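Long-range contact in ADP-ribosylglycohydrolase (Thermus thermophilus, PDB 2YZW), which belongs to the ADP-ribosylglycohydrolase family, all-helical proteins with a two-metal site, and holds two gadolinium ions in this model: residues Phe54-Thr59 with Asp251-Gly256. Sequence-based numbering, arbitrary orientation.
With GD3 (gadolinium ion), chain C; GD3 (gadolinium ion), chain B.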
ATOM      1  N   PHE A  54      15.078   4.372  -5.287  1.00 11.22           N
ATOM      2  CA  PHE A  54      14.545   5.361  -4.358  1.00 12.02           C
ATOM      3  C   PHE A  54      13.032   5.450  -4.469  1.00 11.60           C
ATOM      4  O   PHE A  54      12.483   5.570  -5.561  1.00 12.03           O
ATOM      5  CB  PHE A  54      15.168   6.740  -4.603  1.00 12.63           C
ATOM      6  CG  PHE A  54      16.416   6.988  -3.800  1.00 13.16           C
ATOM      7  CD1 PHE A  54      17.525   6.160  -3.937  1.00 13.93           C
ATOM      8  CD2 PHE A  54      16.474   8.039  -2.892  1.00 14.07           C
ATOM      9  CE1 PHE A  54      18.678   6.372  -3.181  1.00 16.16           C
ATOM     10  CE2 PHE A  54      17.623   8.262  -2.129  1.00 15.78           C
ATOM     11  CZ  PHE A  54      18.726   7.426  -2.275  1.00 14.81           C
ATOM     12  N   TRP A  55      12.366   5.377  -3.325  1.00 11.79           N
ATOM     13  CA  TRP A  55      10.912   5.454  -3.273  1.00 11.06           C
ATOM     14  C   TRP A  55      10.437   6.875  -2.962  1.00 11.64           C
ATOM     15  O   TRP A  55      11.235   7.813  -2.953  1.00 13.68           O
ATOM     16  CB  TRP A  55      10.378   4.456  -2.241  1.00 10.37           C
ATOM     17  CG  TRP A  55      11.366   4.124  -1.175  1.00  9.28           C
ATOM     18  CD1 TRP A  55      12.216   3.052  -1.143  1.00 10.57           C
ATOM     19  CD2 TRP A  55      11.628   4.880   0.010  1.00  9.15           C
ATOM     20  NE1 TRP A  55      12.989   3.095  -0.008  1.00  8.97           N
ATOM     21  CE2 TRP A  55      12.648   4.208   0.717  1.00 10.05           C
ATOM     22  CE3 TRP A  55      11.098   6.063   0.545  1.00  9.54           C
ATOM     23  CZ2 TRP A  55      13.151   4.679   1.934  1.00 10.29           C
ATOM     24  CZ3 TRP A  55      11.600   6.533   1.755  1.00 12.78           C
ATOM     25  CH2 TRP A  55      12.617   5.838   2.434  1.00 11.08           C
ATOM     26  N   THR A  56       9.144   7.035  -2.699  1.00 10.43           N
ATOM     27  CA  THR A  56       8.588   8.360  -2.448  1.00 10.12           C
ATOM     28  C   THR A  56       7.784   8.467  -1.155  1.00  9.51           C
ATOM     29  O   THR A  56       8.048   7.744  -0.196  1.00  9.09           O
ATOM     30  CB  THR A  56       7.708   8.791  -3.638  1.00 10.78           C
ATOM     31  OG1 THR A  56       6.493   8.031  -3.639  1.00 10.33           O
ATOM     32  CG2 THR A  56       8.448   8.532  -4.950  1.00 12.59           C
ATOM     33  N   ASP A  57       6.804   9.371  -1.132  1.00  9.51           N
ATOM     34  CA  ASP A  57       5.987   9.576   0.060  1.00  9.98           C
ATOM     35  C   ASP A  57       5.216   8.330   0.475  1.00  8.79           C
ATOM     36  O   ASP A  57       4.918   8.139   1.658  1.00  8.94           O
ATOM     37  CB  ASP A  57       5.008  10.746  -0.137  1.00 11.39           C
ATOM     38  CG  ASP A  57       3.995  10.492  -1.237  1.00 11.84           C
ATOM     39  OD1 ASP A  57       2.808  10.844  -1.056  1.00 13.33           O
ATOM     40  OD2 ASP A  57       4.386   9.956  -2.290  1.00 12.83           O
ATOM     41  N   ASP A  58       4.894   7.480  -0.495  1.00  7.67           N
ATOM     42  CA  ASP A  58       4.155   6.259  -0.206  1.00  8.74           C
ATOM     43  C   ASP A  58       4.896   5.461   0.864  1.00  8.54           C
ATOM     44  O   ASP A  58       4.337   5.126   1.907  1.00  8.31           O
ATOM     45  CB  ASP A  58       4.018   5.409  -1.472  1.00  8.66           C
ATOM     46  CG  ASP A  58       3.389   6.169  -2.625  1.00 12.98           C
ATOM     47  OD1 ASP A  58       3.949   7.214  -3.032  1.00 11.04           O
ATOM     48  OD2 ASP A  58       2.338   5.717  -3.131  1.00 11.77           O
ATOM     49  N   THR A  59       6.160   5.160   0.589  1.00  6.61           N
ATOM     50  CA  THR A  59       6.990   4.394   1.505  1.00  7.37           C
ATOM     51  C   THR A  59       7.364   5.210   2.745  1.00  8.05           C
ATOM     52  O   THR A  59       7.478   4.663   3.842  1.00  8.83           O
ATOM     53  CB  THR A  59       8.270   3.903   0.786  1.00  5.69           C
ATOM     54  OG1 THR A  59       7.898   3.115  -0.355  1.00  7.81           O
ATOM     55  CG2 THR A  59       9.117   3.048   1.718  1.00  7.35           C
ATOM     56  N   ASP A 251      -0.963   6.747 -11.828  1.00  9.51           N
ATOM     57  CA  ASP A 251      -0.468   6.750 -10.454  1.00  9.23           C
ATOM     58  C   ASP A 251       0.278   5.429 -10.275  1.00  8.91           C
ATOM     59  O   ASP A 251      -0.100   4.584  -9.461  1.00  8.23           O
ATOM     60  CB  ASP A 251      -1.643   6.830  -9.473  1.00  8.71           C
ATOM     61  CG  ASP A 251      -1.217   7.273  -8.089  1.00 11.36           C
ATOM     62  OD1 ASP A 251      -0.002   7.263  -7.815  1.00 10.51           O
ATOM     63  OD2 ASP A 251      -2.094   7.633  -7.274  1.00 12.34           O
ATOM     64  N   ALA A 252       1.352   5.266 -11.041  1.00  7.83           N
ATOM     65  CA  ALA A 252       2.124   4.029 -11.028  1.00  6.04           C
ATOM     66  C   ALA A 252       2.860   3.684  -9.741  1.00  6.20           C
ATOM     67  O   ALA A 252       2.961   2.507  -9.389  1.00  7.63           O
ATOM     68  CB  ALA A 252       3.104   4.022 -12.204  1.00  6.40           C
ATOM     69  N   ASP A 253       3.384   4.679  -9.035  1.00  6.78           N
ATOM     70  CA  ASP A 253       4.102   4.360  -7.812  1.00  7.18           C
ATOM     71  C   ASP A 253       3.156   3.832  -6.742  1.00  5.65           C
ATOM     72  O   ASP A 253       3.500   2.912  -6.009  1.00  5.50           O
ATOM     73  CB  ASP A 253       4.893   5.574  -7.284  1.00  9.76           C
ATOM     74  CG  ASP A 253       4.011   6.738  -6.834  1.00  9.50           C
ATOM     75  OD1 ASP A 253       4.480   7.493  -5.958  1.00  9.43           O
ATOM     76  OD2 ASP A 253       2.888   6.934  -7.342  1.00  8.32           O
ATOM     77  N   THR A 254       1.956   4.396  -6.673  1.00  7.57           N
ATOM     78  CA  THR A 254       0.995   3.970  -5.662  1.00  8.09           C
ATOM     79  C   THR A 254       0.306   2.650  -6.027  1.00  8.88           C
ATOM     80  O   THR A 254       0.067   1.807  -5.160  1.00  8.70           O
ATOM     81  CB  THR A 254      -0.034   5.081  -5.408  1.00  8.23           C
ATOM     82  OG1 THR A 254       0.666   6.311  -5.165  1.00  9.28           O
ATOM     83  CG2 THR A 254      -0.885   4.756  -4.186  1.00  9.37           C
ATOM     84  N   VAL A 255      -0.012   2.460  -7.303  1.00  6.50           N
ATOM     85  CA  VAL A 255      -0.617   1.200  -7.717  1.00  6.57           C
ATOM     86  C   VAL A 255       0.451   0.129  -7.478  1.00  5.65           C
ATOM     87  O   VAL A 255       0.164  -0.973  -7.010  1.00  6.72           O
ATOM     88  CB  VAL A 255      -1.015   1.229  -9.209  1.00  6.09           C
ATOM     89  CG1 VAL A 255      -1.309  -0.183  -9.714  1.00  8.96           C
ATOM     90  CG2 VAL A 255      -2.248   2.103  -9.387  1.00  6.49           C
ATOM     91  N   GLY A 256       1.696   0.469  -7.788  1.00  4.85           N
ATOM     92  CA  GLY A 256       2.776  -0.474  -7.577  1.00  6.90           C
ATOM     93  C   GLY A 256       2.957  -0.807  -6.103  1.00  6.35           C
ATOM     94  O   GLY A 256       3.209  -1.958  -5.750  1.00  6.51           O
TER
HETATM   95 GD   GD3 C 502       4.239   9.104  -4.357  1.00 12.72          GD
HETATM   96 GD   GD3 B 501       1.249   8.594  -6.583  1.00 15.53          GD
HETATM   97  O   HOH W   1      -0.376  10.020  -7.870  1.00 15.05           O
HETATM   98  O   HOH W   2       3.403   9.885  -6.410  1.00 11.06           O
HETATM   99  O   HOH W   3       3.197  11.304  -4.512  1.00 12.01           O
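Asp253 and Asp58 meet around a gadolinium ion, their carboxylate planes turned 68° apart and the two side chains crossing at about a right angle. Followed outward from CB, Asp253 first places CG between its own backbone N and carbonyl carbon (chi1 65°), which carries the carboxylate off the start of helix 252-267 toward residues 56-58. CG then stands almost equally far from the two metals, and the two oxygens divide them: OD1 of Asp253 binds the chain C gadolinium at 2.3 Å, whereas its OD2 binds the chain B gadolinium at 2.5 Å. Water 2, within bonding distance of both ions, forms a second bridge beside this carboxylate. Such a carboxylate- and water-bridged pair, set at the starts of helices 57-72 and 252-267, probably corresponds to the dinuclear metal centre typical of the ADP-ribosylglycohydrolase fold, here occupied by gadolinium. Thr56 OG1 (2.6 Å), Asp57 OD2 and Asp58 OD1, with waters 2 and 3, also bind the chain C ion; Thr56 OG1 also hydrogen-bonds Asp22 of helix 5-26. Asp58 OD1 and Asp253 OD1 stand 3.0 Å apart, a closeness explained by the shared cation, which probably offsets their like charges. Asp251 OD1 binds the chain B gadolinium at 2.2 Å, and Glu29 adds a carboxylate. Thr254 OG1 reaches the chain B gadolinium at 2.8 Å, a longer approach, and lies 2.7 Å from Asp58 OD2, the oxygen left over from metal binding. Asp251 OD1 is 2.9 Å from Thr254 OG1, leaving two carboxylates as candidates for its single proton.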